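Local coordinates for periplasmic iron-binding protein (Synechocystis sp., PDB 2VOZ) that probably serves as a ferric-iron-binding subunit of a periplasmic ABC transporter complex that imports iron into the cyanobacterial cell, at residues His181-Thr186 and Gln333-Arg338; Arg163-Val168 and Leu339-Gly344. One frame throughout, in Å; residues are numbered along the deposited sequence.

Contact 1 of 2, residues His181-Thr186 and Gln333-Arg338; sequences HGEPET and QPDSAR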
# COMPACT_ATOMS: atom_id res chain seq x y z
N HIS B 181 1.55 43.94 -8.05
CA HIS B 181 1.44 44.87 -9.19
C HIS B 181 0.14 45.65 -9.25
O HIS B 181 0.04 46.62 -10.03
CB HIS B 181 1.58 44.11 -10.53
CG HIS B 181 2.90 43.41 -10.70
ND1 HIS B 181 4.11 44.08 -10.71
CD2 HIS B 181 3.19 42.10 -10.91
CE1 HIS B 181 5.09 43.21 -10.89
NE2 HIS B 181 4.55 42.00 -11.03
N GLY B 182 -0.86 45.22 -8.49
CA GLY B 182 -2.22 45.71 -8.66
C GLY B 182 -3.01 45.02 -9.77
O GLY B 182 -2.45 44.33 -10.62
N GLU B 183 -4.32 45.24 -9.77
CA GLU B 183 -5.18 44.53 -10.72
C GLU B 183 -4.98 44.92 -12.20
O GLU B 183 -4.86 44.04 -13.05
CB GLU B 183 -6.65 44.60 -10.24
CG GLU B 183 -7.62 43.96 -11.21
CD GLU B 183 -8.97 43.62 -10.60
OE1 GLU B 183 -9.02 43.23 -9.42
OE2 GLU B 183 -9.97 43.69 -11.35
N PRO B 184 -4.99 46.24 -12.53
CA PRO B 184 -4.79 46.63 -13.96
C PRO B 184 -3.53 46.02 -14.60
O PRO B 184 -3.59 45.46 -15.72
CB PRO B 184 -4.69 48.16 -13.88
CG PRO B 184 -5.66 48.51 -12.71
CD PRO B 184 -5.25 47.42 -11.68
N GLU B 185 -2.39 46.13 -13.91
CA GLU B 185 -1.15 45.51 -14.40
C GLU B 185 -1.26 43.99 -14.49
O GLU B 185 -0.82 43.39 -15.49
CB GLU B 185 0.05 45.90 -13.54
CG GLU B 185 0.48 47.33 -13.77
N THR B 186 -1.87 43.39 -13.49
CA THR B 186 -1.96 41.94 -13.50
C THR B 186 -2.89 41.45 -14.63
O THR B 186 -2.63 40.44 -15.29
CB THR B 186 -2.37 41.39 -12.13
OG1 THR B 186 -1.36 41.77 -11.18
CG2 THR B 186 -2.45 39.83 -12.21
N GLN B 333 -7.28 35.70 -3.71
CA GLN B 333 -7.87 34.58 -4.46
C GLN B 333 -9.17 34.91 -5.25
O GLN B 333 -9.30 34.51 -6.42
CB GLN B 333 -8.10 33.35 -3.56
CG GLN B 333 -8.49 32.14 -4.36
CD GLN B 333 -8.72 30.91 -3.52
OE1 GLN B 333 -9.84 30.46 -3.40
NE2 GLN B 333 -7.65 30.38 -2.92
N PRO B 334 -10.15 35.59 -4.62
CA PRO B 334 -11.36 35.88 -5.43
C PRO B 334 -11.05 36.76 -6.67
O PRO B 334 -11.58 36.53 -7.76
CB PRO B 334 -12.29 36.62 -4.46
CG PRO B 334 -11.80 36.26 -3.08
CD PRO B 334 -10.31 36.07 -3.23
N ASP B 335 -10.16 37.73 -6.47
CA ASP B 335 -9.73 38.65 -7.52
C ASP B 335 -9.06 37.85 -8.64
O ASP B 335 -9.28 38.13 -9.82
CB ASP B 335 -8.75 39.66 -6.94
CG ASP B 335 -9.23 40.28 -5.57
OD1 ASP B 335 -9.33 41.52 -5.56
OD2 ASP B 335 -9.46 39.58 -4.51
N SER B 336 -8.23 36.88 -8.26
CA SER B 336 -7.47 36.04 -9.19
C SER B 336 -8.43 35.21 -10.05
O SER B 336 -8.27 35.11 -11.26
CB SER B 336 -6.56 35.11 -8.39
OG SER B 336 -6.01 34.10 -9.20
N ALA B 337 -9.42 34.60 -9.40
CA ALA B 337 -10.37 33.75 -10.14
C ALA B 337 -11.17 34.60 -11.11
O ALA B 337 -11.41 34.22 -12.26
CB ALA B 337 -11.32 33.09 -9.14
N ARG B 338 -11.58 35.77 -10.64
CA ARG B 338 -12.35 36.69 -11.50
C ARG B 338 -11.54 37.13 -12.73
O ARG B 338 -12.03 37.11 -13.86
CB ARG B 338 -12.81 37.88 -10.66
CG ARG B 338 -13.46 39.02 -11.48
CD ARG B 338 -14.13 40.02 -10.51
NE ARG B 338 -13.14 40.63 -9.60
CZ ARG B 338 -12.16 41.46 -9.92
NH1 ARG B 338 -11.95 41.83 -11.19
NH2 ARG B 338 -11.38 41.94 -8.94
O HOH W 1 -7.63 42.95 -7.10
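Glu183 and Arg338 form a surface salt bridge between helix 183-195 and the C-terminal helix 333-342. The grip is end-on and bidentate: Arg338 NH2 donates to Glu183 OE1 at 2.7 Å, and Arg338 NH1 donates to Glu183 OE2, also at 2.7 Å. Both bonds are nearly straight and both oxygens lie close to the guanidinium plane, yet the two flat groups are twisted 32° apart. OE1 uses its syn lone pair, whereas OE2 is met on its syn side but well out of the carboxylate plane. Glu183 reaches across because CG stands anti to the backbone N (chi1 177°) and the chain stays extended beyond it. Asp335 joins as a second acid, its OD1 4.2 Å from Glu183 OE1; a water donates to both oxygens, and the arginine probably eases their repulsion, although Asp335 OD1 makes just a long ion pair with Arg338 NH2. With an alanine in place of Glu183, Arg338 would lose both oxygens that hold its guanidinium and would probably turn more freely, the long ion pair to Asp335 remaining. The three side chains make a salt-bridge network that joins the start of helix 183-195 to the middle of helix 333-342.

Contact 2 of 2, residues Arg163-Val168 and Leu339-Gly344; sequences RPSSNV and LMNEVG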
# COMPACT_ATOMS: atom_id res chain seq x y z
N ARG B 163 -1.71 24.56 -16.45
CA ARG B 163 -2.95 23.81 -16.20
C ARG B 163 -4.13 24.79 -16.03
O ARG B 163 -3.93 26.00 -16.03
CB ARG B 163 -2.77 22.92 -14.99
CG ARG B 163 -2.65 23.71 -13.69
CD ARG B 163 -2.31 22.81 -12.52
NE ARG B 163 -3.27 21.73 -12.31
CZ ARG B 163 -3.04 20.73 -11.47
NH1 ARG B 163 -1.88 20.69 -10.80
NH2 ARG B 163 -3.95 19.77 -11.29
N PRO B 164 -5.36 24.28 -15.97
CA PRO B 164 -6.54 25.12 -15.86
C PRO B 164 -6.56 26.14 -14.70
O PRO B 164 -5.96 25.90 -13.64
CB PRO B 164 -7.67 24.11 -15.72
CG PRO B 164 -7.22 22.93 -16.53
CD PRO B 164 -5.74 22.86 -16.13
N SER B 165 -7.30 27.23 -14.90
CA SER B 165 -7.39 28.31 -13.93
C SER B 165 -8.07 27.94 -12.61
O SER B 165 -7.91 28.67 -11.63
CB SER B 165 -8.12 29.52 -14.54
OG SER B 165 -9.34 29.05 -15.07
N SER B 166 -8.85 26.85 -12.61
CA SER B 166 -9.49 26.34 -11.37
C SER B 166 -8.48 25.88 -10.33
O SER B 166 -8.81 25.73 -9.14
CB SER B 166 -10.40 25.15 -11.72
OG SER B 166 -9.76 24.23 -12.62
N ASN B 167 -7.26 25.61 -10.76
CA ASN B 167 -6.30 24.99 -9.86
C ASN B 167 -5.71 26.02 -8.90
O ASN B 167 -5.37 27.13 -9.30
CB ASN B 167 -5.16 24.37 -10.64
CG ASN B 167 -4.07 23.87 -9.73
OD1 ASN B 167 -3.07 24.55 -9.55
ND2 ASN B 167 -4.25 22.69 -9.16
N VAL B 168 -5.66 25.64 -7.63
CA VAL B 168 -5.25 26.59 -6.59
C VAL B 168 -3.84 27.09 -6.74
O VAL B 168 -3.53 28.24 -6.35
CB VAL B 168 -5.50 26.04 -5.20
CG1 VAL B 168 -4.45 24.94 -4.87
CG2 VAL B 168 -5.55 27.20 -4.15
N LEU B 339 -10.30 37.57 -12.51
CA LEU B 339 -9.49 38.10 -13.59
C LEU B 339 -9.06 36.99 -14.53
O LEU B 339 -9.07 37.16 -15.74
CB LEU B 339 -8.24 38.76 -13.02
CG LEU B 339 -8.32 40.16 -12.45
CD1 LEU B 339 -6.86 40.58 -12.16
CD2 LEU B 339 -8.96 41.15 -13.43
N MET B 340 -8.72 35.82 -13.98
CA MET B 340 -8.35 34.73 -14.89
C MET B 340 -9.51 34.35 -15.77
O MET B 340 -9.31 34.09 -16.94
CB MET B 340 -7.80 33.52 -14.13
CG MET B 340 -6.41 33.84 -13.58
SD MET B 340 -5.69 32.37 -12.78
CE MET B 340 -6.85 32.07 -11.47
N ASN B 341 -10.72 34.31 -15.22
CA ASN B 341 -11.87 33.97 -16.05
C ASN B 341 -12.23 35.09 -17.03
O ASN B 341 -12.53 34.81 -18.19
CB ASN B 341 -13.03 33.54 -15.16
CG ASN B 341 -12.85 32.09 -14.71
OD1 ASN B 341 -13.20 31.17 -15.44
ND2 ASN B 341 -12.24 31.89 -13.54
N GLU B 342 -12.13 36.34 -16.59
CA GLU B 342 -12.41 37.47 -17.46
C GLU B 342 -11.55 37.41 -18.73
O GLU B 342 -12.05 37.64 -19.85
CB GLU B 342 -12.15 38.79 -16.73
CG GLU B 342 -12.32 40.03 -17.61
CD GLU B 342 -13.77 40.46 -17.76
OE1 GLU B 342 -14.65 39.86 -17.10
OE2 GLU B 342 -14.04 41.42 -18.54
N VAL B 343 -10.27 37.09 -18.57
CA VAL B 343 -9.33 37.11 -19.69
C VAL B 343 -9.36 35.82 -20.52
O VAL B 343 -8.61 35.70 -21.51
CB VAL B 343 -7.90 37.45 -19.25
CG1 VAL B 343 -7.82 38.85 -18.48
CG2 VAL B 343 -7.23 36.28 -18.44
N GLY B 344 -10.13 34.83 -20.10
CA GLY B 344 -10.26 33.58 -20.84
C GLY B 344 -9.23 32.49 -20.60
O GLY B 344 -9.01 31.65 -21.47
O HOH W 2 -11.65 28.97 -13.18
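Met340, near the end of helix 333-342, packs its side chain against Ser165 in the loop that leads from strand 160-161 into helix 168-181. Its CB starts the contact, 4.0 Å from Ser165 CB. CG leaves anti to the carbonyl carbon (chi1 -72°) and carries the chain on past the serine, so that SD comes within 4.1 Å of the same Ser165 CB. A bend at the last torsion (chi3 -62°) then turns the methyl aside, so that CE rests 3.6 Å from Ser165 O. The end of the thioether thus packs on Ser165 CB and, through its methyl, beside the carbonyl oxygen, a van der Waals fit.

The polar end of Ser165 is engaged elsewhere. OG hydrogen-bonds to Trp345 O, and a water donates to it at 3.0 Å; that water also accepts from Asn341 ND2, bridging two groups that stand 4.3 Å apart, Ser165 OG and Asn341 ND2. The same amide nitrogen bonds back to Ala337 O, one helical turn earlier, which helps to fix its place.

Both backbones change course here. Residues 339-344 end their helix in a Schellman motif, Gly344 taking the positive phi. Pro164 to Asn167 make a type I turn, closed by Asn167 N on Pro164 O at 3.2 Å, and Asn167 is then the N-cap of helix 168-181. Met340 also touches Leu171 and Thr174 of that helix, and its side chain lies about 9 Å from that of the iron ligand Tyr169, which places this buried contact close to the start of helix 168-181, the helix that carries this ligand.

In the fold
Both contacts use helix 333-342, contact 1 at its earlier turns and contact 2 at its C-terminal end, and their centres lie about 11 Å apart on the same side of the chain's centre. They differ in burial: contact 1 is a surface ion pair between helices, dominated by charged groups, whereas contact 2 is largely buried, apolar at its methionine, with one water bridging its polar groups. Both touch helix 168-181. The two also meet directly, where Leu339 CD2 packs 3.4 Å from Glu183 OE2, so an apolar side chain flanks the carboxylate. Of the two, contact 2 lies nearer an iron ligand; contact 1 is remote from the metal site.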